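Long-range contacts in organophosphorus hydrolase (Pseudomonas pseudoalcaligenes, PDB 4LE6), which probably hydrolyses organophosphate triesters, holding a pair of zinc ions in a metallo-beta-lactamase fold: residues 243-248 with 288-293; 218-223 with 231-236; 281-286 with 301-306; 50-55 with 87-92. All blocks are in the same frame, centred on the assembly; numbering follows the deposited sequence.

Overall arrangement
Contacts 1, 2 and 3 all reach one mixed six-stranded sheet, whereas contact 4 lies in the other. Strands 231-237 and 240-246 are neighbours in the sheet, so contact 2 passes directly into contact 1; contact 3 adds strand 300-305 and the end of helix 269-286. Contacts 1 and 4 are buried near the centre of the chain, about 13 Å between centres, and touch through backbone and amide bonds; contact 2, mostly buried, lies at the sheet edge about 13 Å from the chain centre, and contact 3, about 16 Å from it, is partly buried. Their chemistry differs accordingly: backbone pairing with zinc ligation in contact 1, an edge hairpin in contact 2, alanine packing and waters in contact 3, and a bulged strand pair beside zinc ligands in contact 4.

Contact 1: residues 243-248 with 288-293; sequences LVWGDI and LWVAGA. With ZN (zinc ion), chain J; ZN (zinc ion), chain K.
Trp-245 lies against Val-290 and Gly-292, and its side chain can be followed atom by atom. CB leaves a backbone whose N donates to Ala-291 O (2.9 Å). CG sits between the backbone N and the carbonyl carbon (chi1 78°), and the contacts of the ring atoms place the indole against the neighbouring strand. CD1 and NE1 meet the bare backbone of Gly-292, with NE1 3.5 Å from Gly-292 CA. At the ring fusion CD2 is 3.6 Å from Val-290 CG1, and CE3 and CZ3 of the benzo ring also border this methyl. The methyl stands over the six-membered ring, only 12° off its normal, which is a CH-pi contact. Ile-248 CB covers the opposite face, 3.5 Å above the plane, so the indole is clamped from both sides.

The strands are parallel and twisted by 32°. Leu-243 N donates to Trp-289 O, and Ala-291 N to Leu-243 O. Since helix 269-286 lies in the chain between the two strands, the unit is a beta-alpha-beta crossover, and Leu-243 and Trp-245 pack on Ile-279 of that helix. Where the strands part, water 1 accepts from Gly-246 N and donates to Ala-291 O.

Beyond Gly-246 the chain delivers Asp-247 to the dinuclear site. Its OD2 bridges both zinc ions, at 2.2 Å from the chain J zinc and 2.1 Å from the chain K zinc, and water 2 binds the same two metals. Asp-247 OD1 rests 3.5 Å from Ala-293 CB. Around the pair, His-139, His-141 and His-226 ligate one zinc, and Asp-143, His-144 and His-294 the other.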
# COMPACT_ATOMS: atom_id res chain seq x y z
N LEU A 243 -3.94 15.13 -8.94
CA LEU A 243 -3.31 15.23 -10.25
C LEU A 243 -2.99 13.82 -10.72
O LEU A 243 -2.16 13.14 -10.13
CB LEU A 243 -2.05 16.07 -10.19
CG LEU A 243 -1.38 16.31 -11.54
CD1 LEU A 243 -2.16 17.34 -12.35
CD2 LEU A 243 0.06 16.75 -11.33
N VAL A 244 -3.67 13.39 -11.78
CA VAL A 244 -3.39 12.10 -12.39
C VAL A 244 -2.33 12.39 -13.41
O VAL A 244 -2.63 12.94 -14.48
CB VAL A 244 -4.62 11.49 -13.05
CG1 VAL A 244 -4.29 10.09 -13.58
CG2 VAL A 244 -5.76 11.47 -12.05
N TRP A 245 -1.08 12.04 -13.08
CA TRP A 245 0.03 12.76 -13.71
C TRP A 245 0.68 12.04 -14.88
O TRP A 245 1.47 12.63 -15.60
CB TRP A 245 1.06 13.28 -12.68
CG TRP A 245 2.05 12.30 -12.09
CD1 TRP A 245 2.23 10.99 -12.41
CD2 TRP A 245 2.99 12.60 -11.05
NE1 TRP A 245 3.25 10.45 -11.64
CE2 TRP A 245 3.72 11.42 -10.80
CE3 TRP A 245 3.30 13.75 -10.32
CZ2 TRP A 245 4.74 11.36 -9.85
CZ3 TRP A 245 4.31 13.69 -9.37
CH2 TRP A 245 5.01 12.50 -9.15
N GLY A 246 0.32 10.78 -15.08
CA GLY A 246 0.88 10.01 -16.16
C GLY A 246 2.29 9.54 -15.81
O GLY A 246 2.54 9.01 -14.73
N ASP A 247 3.20 9.74 -16.75
CA ASP A 247 4.56 9.24 -16.67
C ASP A 247 5.59 10.33 -16.30
O ASP A 247 6.72 10.33 -16.82
CB ASP A 247 4.92 8.58 -18.01
CG ASP A 247 4.28 7.21 -18.16
OD1 ASP A 247 3.34 6.90 -17.40
OD2 ASP A 247 4.71 6.45 -19.06
N ILE A 248 5.20 11.23 -15.40
CA ILE A 248 6.13 12.20 -14.81
C ILE A 248 7.38 11.52 -14.28
O ILE A 248 8.49 12.05 -14.36
CB ILE A 248 5.46 12.95 -13.62
CG1 ILE A 248 4.29 13.78 -14.13
CG2 ILE A 248 6.48 13.82 -12.85
CD1 ILE A 248 4.64 14.73 -15.29
N LEU A 288 -0.99 18.52 -3.12
CA LEU A 288 -2.11 17.88 -3.80
C LEU A 288 -1.91 16.39 -3.79
O LEU A 288 -0.80 15.90 -3.57
CB LEU A 288 -2.29 18.41 -5.22
CG LEU A 288 -1.04 18.57 -6.08
CD1 LEU A 288 -0.54 17.22 -6.55
CD2 LEU A 288 -1.35 19.48 -7.25
N TRP A 289 -2.99 15.65 -3.97
CA TRP A 289 -2.89 14.21 -4.13
C TRP A 289 -2.35 13.95 -5.54
O TRP A 289 -2.65 14.68 -6.49
CB TRP A 289 -4.26 13.54 -4.00
CG TRP A 289 -4.84 13.50 -2.63
CD1 TRP A 289 -5.75 14.36 -2.10
CD2 TRP A 289 -4.58 12.52 -1.62
NE1 TRP A 289 -6.08 13.98 -0.82
CE2 TRP A 289 -5.37 12.86 -0.50
CE3 TRP A 289 -3.76 11.39 -1.55
CZ2 TRP A 289 -5.35 12.10 0.68
CZ3 TRP A 289 -3.74 10.65 -0.38
CH2 TRP A 289 -4.54 11.01 0.72
N VAL A 290 -1.58 12.88 -5.67
CA VAL A 290 -1.03 12.48 -6.95
C VAL A 290 -1.48 11.05 -7.25
O VAL A 290 -1.56 10.22 -6.35
CB VAL A 290 0.50 12.58 -6.91
CG1 VAL A 290 1.13 11.85 -8.07
CG2 VAL A 290 0.92 14.06 -6.90
N ALA A 291 -1.81 10.80 -8.52
CA ALA A 291 -2.11 9.45 -9.02
C ALA A 291 -1.14 9.16 -10.17
O ALA A 291 -1.24 9.80 -11.23
CB ALA A 291 -3.55 9.37 -9.48
N GLY A 292 -0.21 8.22 -9.96
CA GLY A 292 0.91 8.03 -10.87
C GLY A 292 0.93 6.68 -11.53
O GLY A 292 1.02 5.63 -10.87
N ALA A 293 0.94 6.70 -12.85
CA ALA A 293 0.80 5.49 -13.65
C ALA A 293 1.82 4.42 -13.33
O ALA A 293 1.56 3.22 -13.49
CB ALA A 293 0.88 5.84 -15.12
ZN ZN J . 5.02 6.43 -21.28
ZN ZN K . 3.87 4.48 -19.09
O HOH W 1 -1.10 8.73 -13.97
O HOH W 2 4.70 4.40 -20.71

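Contact 2: residues 218-223 with 231-236; sequences VSLVAS and TSYLFK. With EDO (1,2-ethanediol), chain H.
Val-218 and Phe-235 lie side by side and point the same way, with the valine fork fitted to the ring. CG1 stands over one face, 3.7 Å above the plane and offset toward the rim, while CG2 comes to 3.4 Å from Phe-235 CE2. Further along the same face of the sheet, Leu-220 CD1 abuts the edge of Tyr-233, 3.8 Å from its CE1. The angle between Leu-220 and that ring is filled by Thr-231 CG2, which lies 4.0 Å from Leu-220 CG and also over a face of the tyrosine. The phenol OH reaches Leu-137 O.

On the reverse face Val-221 CG2 presses on Leu-234 CB (3.9 Å), and Ser-219 OG, on the residue paired with Leu-234, meets the same CB at 3.5 Å. Ser-219 OG is also joined by water 3 to Leu-234 O. Just past the end of the strand, Ser-223 OG approaches Ser-232 OG to 3.0 Å, but each has a firmer partner, His-230 ND1 and Trp-245 O respectively.

Backbone bonds run in both directions for two pairs, Ser-219 with Leu-234 and Val-221 with Ser-232; Val-221 N to Ser-232 O is 2.7 Å. Val-218, Tyr-233 and Phe-235 all reach Leu-136 of the other sheet. The unit is thus an antiparallel beta hairpin at the edge of one sheet, its aromatic side turned into the sandwich interior of the metallo-beta-lactamase fold.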
# COMPACT_ATOMS: atom_id res chain seq x y z
N VAL A 218 -12.60 19.05 -13.88
CA VAL A 218 -11.50 18.40 -14.59
C VAL A 218 -10.82 19.38 -15.54
O VAL A 218 -11.47 20.01 -16.37
CB VAL A 218 -11.97 17.19 -15.40
CG1 VAL A 218 -10.77 16.41 -15.90
CG2 VAL A 218 -12.85 16.30 -14.53
N SER A 219 -9.50 19.48 -15.41
CA SER A 219 -8.72 20.40 -16.25
C SER A 219 -7.41 19.75 -16.69
O SER A 219 -6.95 18.79 -16.10
CB SER A 219 -8.43 21.70 -15.50
OG SER A 219 -7.81 21.42 -14.26
N LEU A 220 -6.83 20.29 -17.76
CA LEU A 220 -5.58 19.80 -18.32
C LEU A 220 -4.37 20.47 -17.68
O LEU A 220 -4.37 21.67 -17.47
CB LEU A 220 -5.53 20.14 -19.81
CG LEU A 220 -6.12 19.06 -20.70
CD1 LEU A 220 -7.55 18.76 -20.30
CD2 LEU A 220 -6.03 19.51 -22.15
N VAL A 221 -3.33 19.68 -17.42
CA VAL A 221 -2.07 20.21 -16.96
C VAL A 221 -0.99 19.70 -17.91
O VAL A 221 -0.57 18.54 -17.80
CB VAL A 221 -1.78 19.79 -15.51
CG1 VAL A 221 -0.38 20.23 -15.08
CG2 VAL A 221 -2.84 20.37 -14.57
N ALA A 222 -0.56 20.54 -18.86
CA ALA A 222 0.44 20.12 -19.84
C ALA A 222 1.69 19.70 -19.10
O ALA A 222 2.07 20.39 -18.15
CB ALA A 222 0.76 21.26 -20.82
N SER A 223 2.32 18.60 -19.51
CA SER A 223 3.53 18.06 -18.87
C SER A 223 4.40 17.43 -19.96
O SER A 223 4.71 16.23 -19.91
CB SER A 223 3.18 17.01 -17.80
OG SER A 223 2.37 15.99 -18.36
N THR A 231 0.42 14.75 -21.19
CA THR A 231 -0.52 15.61 -20.45
C THR A 231 -0.95 14.98 -19.13
O THR A 231 -1.20 13.78 -19.06
CB THR A 231 -1.79 15.87 -21.28
OG1 THR A 231 -1.43 16.47 -22.53
CG2 THR A 231 -2.76 16.83 -20.55
N SER A 232 -1.01 15.80 -18.08
CA SER A 232 -1.51 15.39 -16.77
C SER A 232 -2.92 15.95 -16.59
O SER A 232 -3.27 16.94 -17.23
CB SER A 232 -0.59 15.92 -15.67
OG SER A 232 0.73 15.47 -15.88
N TYR A 233 -3.73 15.33 -15.73
CA TYR A 233 -5.11 15.79 -15.54
C TYR A 233 -5.39 16.13 -14.08
O TYR A 233 -5.14 15.33 -13.19
CB TYR A 233 -6.10 14.75 -16.07
CG TYR A 233 -5.95 14.49 -17.56
CD1 TYR A 233 -6.46 15.38 -18.50
CD2 TYR A 233 -5.27 13.38 -18.02
CE1 TYR A 233 -6.31 15.15 -19.86
CE2 TYR A 233 -5.12 13.13 -19.36
CZ TYR A 233 -5.64 14.03 -20.28
OH TYR A 233 -5.48 13.76 -21.62
N LEU A 234 -5.96 17.31 -13.86
CA LEU A 234 -6.26 17.78 -12.52
C LEU A 234 -7.76 17.67 -12.23
O LEU A 234 -8.59 18.13 -13.03
CB LEU A 234 -5.79 19.22 -12.36
CG LEU A 234 -5.98 19.88 -11.00
CD1 LEU A 234 -5.11 19.21 -9.95
CD2 LEU A 234 -5.64 21.37 -11.14
N PHE A 235 -8.07 17.02 -11.11
CA PHE A 235 -9.43 16.85 -10.59
C PHE A 235 -9.52 17.62 -9.28
O PHE A 235 -8.65 17.49 -8.41
CB PHE A 235 -9.73 15.37 -10.35
CG PHE A 235 -9.84 14.58 -11.61
CD1 PHE A 235 -8.71 14.17 -12.29
CD2 PHE A 235 -11.07 14.28 -12.15
CE1 PHE A 235 -8.82 13.48 -13.49
CE2 PHE A 235 -11.19 13.60 -13.32
CZ PHE A 235 -10.06 13.20 -14.00
N LYS A 236 -10.56 18.45 -9.15
CA LYS A 236 -10.79 19.26 -7.95
C LYS A 236 -12.22 19.09 -7.47
O LYS A 236 -13.16 19.22 -8.26
CB LYS A 236 -10.61 20.74 -8.27
CG LYS A 236 -9.22 21.15 -8.70
CD LYS A 236 -9.15 22.69 -8.76
CE LYS A 236 -8.39 23.19 -9.98
NZ LYS A 236 -8.57 24.67 -10.19
C1 EDO H . -0.24 19.05 -23.70
O1 EDO H . -1.20 19.50 -22.75
C2 EDO H . 1.16 18.99 -23.10
O2 EDO H . 1.95 18.07 -23.86
O HOH W 3 -9.45 20.77 -12.25

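Contact 3: residues 281-286 with 301-306; sequences AEAATD and GHVRKE
Ala-284, near the C-terminal end of helix 269-286, meets Val-303 where the helix crosses strand 300-305 at 96°, with segment axes 6.8 Å apart at closest approach. Ala-284 CA comes within 3.4 Å of Val-303 O, a CA-H...O contact consistent with the small side chains on this side of the helix. Val-303 straddles two alanines: CG2 packs on Ala-283 CB at 3.9 Å, and CG1, anti to the backbone N (chi1 -177°), reaches Ala-284 CB at 4.1 Å. Val-303 also touches Val-290 and Tyr-310, so the sheet continues the apolar patch.

Polar backbone atoms are linked through water. Water 5 donates to both Ala-284 O and Val-303 O, each at 2.6 Å. Water 4 accepts from Val-303 N at 2.8 Å and lies 2.9 Å from Ala-283 O, to which it can donate, although other acceptors compete for its protons. Arg-304 forms a side-on salt bridge with Glu-306, NE and NH2 both bonding to OE2 in the guanidinium plane.

Helix and strand therefore meet by close alanine–valine contact, with waters bridging backbone groups that make no direct hydrogen bond; the salt bridge lies on the side away from the helix, where Arg-304 NH1 bonds to Arg-76 O of the second subunit.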
# COMPACT_ATOMS: atom_id res chain seq x y z
N ALA A 281 7.69 20.11 -7.82
CA ALA A 281 7.70 21.31 -7.00
C ALA A 281 6.26 21.76 -6.68
O ALA A 281 5.93 22.04 -5.52
CB ALA A 281 8.47 22.42 -7.68
N GLU A 282 5.41 21.80 -7.71
CA GLU A 282 4.01 22.22 -7.54
C GLU A 282 3.21 21.26 -6.65
O GLU A 282 2.45 21.69 -5.78
CB GLU A 282 3.33 22.33 -8.92
CG GLU A 282 1.82 22.39 -8.90
CD GLU A 282 1.22 22.61 -10.28
OE1 GLU A 282 1.95 22.45 -11.28
OE2 GLU A 282 0.02 22.96 -10.36
N ALA A 283 3.36 19.96 -6.89
CA ALA A 283 2.65 18.98 -6.08
C ALA A 283 3.06 19.10 -4.61
O ALA A 283 2.22 19.01 -3.71
CB ALA A 283 2.95 17.58 -6.58
N ALA A 284 4.36 19.29 -4.37
CA ALA A 284 4.84 19.41 -2.99
C ALA A 284 4.33 20.70 -2.34
O ALA A 284 3.89 20.70 -1.19
CB ALA A 284 6.38 19.38 -2.95
N THR A 285 4.41 21.80 -3.09
CA THR A 285 3.97 23.09 -2.57
C THR A 285 2.47 23.15 -2.26
O THR A 285 2.06 23.62 -1.20
CB THR A 285 4.29 24.19 -3.58
OG1 THR A 285 5.71 24.38 -3.61
CG2 THR A 285 3.59 25.50 -3.22
N ASP A 286 1.65 22.70 -3.20
CA ASP A 286 0.20 22.76 -3.06
C ASP A 286 -0.37 21.52 -2.33
O ASP A 286 -1.58 21.40 -2.19
CB ASP A 286 -0.45 22.86 -4.45
CG ASP A 286 -0.04 24.13 -5.21
OD1 ASP A 286 0.26 25.16 -4.57
OD2 ASP A 286 -0.03 24.10 -6.46
N GLY A 301 -0.95 9.19 -3.37
CA GLY A 301 -0.19 9.72 -2.26
C GLY A 301 0.18 11.17 -2.45
O GLY A 301 -0.42 11.84 -3.29
N HIS A 302 1.15 11.64 -1.67
CA HIS A 302 1.59 13.02 -1.74
C HIS A 302 3.07 13.07 -1.97
O HIS A 302 3.79 12.10 -1.73
CB HIS A 302 1.31 13.77 -0.43
CG HIS A 302 -0.14 13.91 -0.11
ND1 HIS A 302 -0.87 12.92 0.52
CD2 HIS A 302 -1.01 14.93 -0.33
CE1 HIS A 302 -2.11 13.32 0.68
NE2 HIS A 302 -2.23 14.54 0.17
N VAL A 303 3.52 14.23 -2.45
CA VAL A 303 4.93 14.52 -2.63
C VAL A 303 5.39 15.47 -1.54
O VAL A 303 4.76 16.50 -1.31
CB VAL A 303 5.17 15.23 -3.98
CG1 VAL A 303 6.67 15.46 -4.20
CG2 VAL A 303 4.59 14.42 -5.11
N ARG A 304 6.51 15.13 -0.90
CA ARG A 304 7.10 15.95 0.13
C ARG A 304 8.44 16.45 -0.36
O ARG A 304 9.21 15.71 -0.98
CB ARG A 304 7.30 15.12 1.41
CG ARG A 304 8.01 15.84 2.55
CD ARG A 304 8.12 14.95 3.80
NE ARG A 304 9.16 13.93 3.67
CZ ARG A 304 9.00 12.62 3.87
NH1 ARG A 304 7.84 12.11 4.25
NH2 ARG A 304 10.04 11.82 3.69
N LYS A 305 8.73 17.72 -0.08
CA LYS A 305 10.02 18.27 -0.43
C LYS A 305 11.04 17.88 0.65
O LYS A 305 10.77 18.00 1.84
CB LYS A 305 9.95 19.78 -0.56
CG LYS A 305 11.22 20.38 -1.14
CD LYS A 305 11.20 21.89 -1.16
CE LYS A 305 12.48 22.43 -1.76
NZ LYS A 305 13.67 22.03 -0.95
N GLU A 306 12.20 17.40 0.21
CA GLU A 306 13.31 17.09 1.11
C GLU A 306 14.37 18.18 0.95
O GLU A 306 14.23 19.04 0.10
CB GLU A 306 13.90 15.73 0.75
CG GLU A 306 12.97 14.56 1.05
CD GLU A 306 12.86 14.26 2.53
OE1 GLU A 306 13.89 14.31 3.25
OE2 GLU A 306 11.74 13.96 3.00
O HOH W 4 1.72 16.37 -2.64
O HOH W 5 3.94 18.48 0.10

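Contact 4: residues 50-55 with 87-92; sequences LYDGYV and TAVNAY
A beta bulge interrupts the antiparallel pairing of strands 45-57 and 85-95, in the sheet opposite contacts 1 to 3: Asp-52 and Gly-53 together face the single residue Val-89. Asp-52 N donates to Val-89 O (2.8 Å), nearly along the C=O axis, and Val-89 N returns a longer bond to Gly-53 O (3.2 Å). Regular pairing resumes on both sides, Leu-50 with Ala-91 and Val-55 with Thr-87, each through two backbone bonds.

Tyr-51 is folded back onto the bulge. Gly-53 N lies 3.5 Å above the centre of its ring, and the ring edge carries Ala-88 CB, 4.1 Å from CE1, and Asn-90 OD1, 3.7 Å from CD1. Ring and amide planes stand 39° apart. The asparagine oxygen is buried with no hydrogen-bond partner in the model, although its ND2 bonds to Leu-295 O and Gly-292 O.

Asp-52 CB packs on Val-89 CG1 at 3.9 Å. Its CG is set anti to the backbone N (chi1 -161°), and from there the carboxylate leaves the pair for Ala-107 N and Gly-116 N at OD2 and Val-118 N at OD1, three backbone N-H groups that would be expected to stabilise a negative charge. Val-89 also borders the zinc ligands His-294 and Asp-143, and Ala-88 O accepts from His-294 ND1, a second-shell bond that would help fix the orientation of the metal-binding imidazole.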
# COMPACT_ATOMS: atom_id res chain seq x y z
N LEU A 50 -6.85 1.52 -10.44
CA LEU A 50 -6.96 0.24 -11.14
C LEU A 50 -5.60 -0.26 -11.61
O LEU A 50 -4.88 0.45 -12.32
CB LEU A 50 -7.85 0.40 -12.38
CG LEU A 50 -9.28 0.86 -12.11
CD1 LEU A 50 -9.96 1.16 -13.42
CD2 LEU A 50 -10.04 -0.24 -11.34
N TYR A 51 -5.27 -1.49 -11.26
CA TYR A 51 -3.97 -2.09 -11.56
C TYR A 51 -4.03 -2.79 -12.91
O TYR A 51 -4.95 -3.56 -13.16
CB TYR A 51 -3.66 -3.09 -10.47
CG TYR A 51 -2.31 -3.75 -10.50
CD1 TYR A 51 -1.13 -3.02 -10.38
CD2 TYR A 51 -2.21 -5.14 -10.58
CE1 TYR A 51 0.11 -3.67 -10.37
CE2 TYR A 51 -0.97 -5.78 -10.57
CZ TYR A 51 0.17 -5.04 -10.46
OH TYR A 51 1.39 -5.70 -10.45
N ASP A 52 -3.05 -2.53 -13.78
CA ASP A 52 -2.98 -3.24 -15.06
C ASP A 52 -2.11 -4.47 -15.02
O ASP A 52 -2.21 -5.33 -15.90
CB ASP A 52 -2.45 -2.34 -16.19
CG ASP A 52 -2.81 -2.89 -17.57
OD1 ASP A 52 -3.99 -3.25 -17.78
OD2 ASP A 52 -1.91 -3.03 -18.42
N GLY A 53 -1.23 -4.52 -14.03
CA GLY A 53 -0.22 -5.55 -13.95
C GLY A 53 1.16 -4.91 -13.83
O GLY A 53 1.28 -3.77 -13.37
N TYR A 54 2.19 -5.62 -14.25
CA TYR A 54 3.55 -5.10 -14.13
C TYR A 54 4.38 -5.44 -15.36
O TYR A 54 4.04 -6.33 -16.13
CB TYR A 54 4.26 -5.68 -12.90
CG TYR A 54 4.40 -7.20 -12.95
CD1 TYR A 54 5.51 -7.81 -13.55
CD2 TYR A 54 3.42 -8.02 -12.43
CE1 TYR A 54 5.62 -9.19 -13.61
CE2 TYR A 54 3.54 -9.41 -12.47
CZ TYR A 54 4.64 -9.98 -13.07
OH TYR A 54 4.76 -11.35 -13.12
N VAL A 55 5.47 -4.70 -15.53
CA VAL A 55 6.46 -5.02 -16.52
C VAL A 55 7.86 -4.89 -15.88
O VAL A 55 8.10 -3.98 -15.08
CB VAL A 55 6.32 -4.09 -17.75
CG1 VAL A 55 6.46 -2.63 -17.35
CG2 VAL A 55 7.35 -4.46 -18.81
N THR A 87 7.85 -3.01 -12.48
CA THR A 87 7.23 -1.71 -12.53
C THR A 87 5.72 -1.87 -12.75
O THR A 87 5.28 -2.57 -13.66
CB THR A 87 7.85 -0.86 -13.63
OG1 THR A 87 9.25 -0.69 -13.38
CG2 THR A 87 7.19 0.50 -13.71
N ALA A 88 4.95 -1.21 -11.90
CA ALA A 88 3.50 -1.22 -11.95
C ALA A 88 3.02 -0.35 -13.08
O ALA A 88 3.71 0.61 -13.47
CB ALA A 88 2.93 -0.69 -10.64
N VAL A 89 1.85 -0.68 -13.61
CA VAL A 89 1.16 0.15 -14.59
C VAL A 89 -0.25 0.36 -14.05
O VAL A 89 -0.99 -0.61 -13.85
CB VAL A 89 1.11 -0.54 -15.95
CG1 VAL A 89 0.30 0.29 -16.96
CG2 VAL A 89 2.51 -0.78 -16.48
N ASN A 90 -0.61 1.60 -13.76
CA ASN A 90 -1.90 1.92 -13.16
C ASN A 90 -2.78 2.79 -14.06
O ASN A 90 -2.28 3.55 -14.89
CB ASN A 90 -1.70 2.64 -11.83
CG ASN A 90 -0.75 1.92 -10.91
OD1 ASN A 90 -0.83 0.70 -10.71
ND2 ASN A 90 0.15 2.68 -10.30
N ALA A 91 -4.08 2.66 -13.89
CA ALA A 91 -5.03 3.59 -14.51
C ALA A 91 -5.97 4.08 -13.41
O ALA A 91 -5.98 3.51 -12.31
CB ALA A 91 -5.79 2.92 -15.60
N TYR A 92 -6.73 5.13 -13.69
CA TYR A 92 -7.59 5.70 -12.64
C TYR A 92 -8.99 6.01 -13.12
O TYR A 92 -9.16 6.59 -14.17
CB TYR A 92 -6.91 6.95 -12.07
CG TYR A 92 -5.61 6.56 -11.44
CD1 TYR A 92 -5.56 6.11 -10.12
CD2 TYR A 92 -4.43 6.55 -12.18
CE1 TYR A 92 -4.38 5.73 -9.55
CE2 TYR A 92 -3.25 6.15 -11.61
CZ TYR A 92 -3.24 5.72 -10.29
OH TYR A 92 -2.06 5.31 -9.71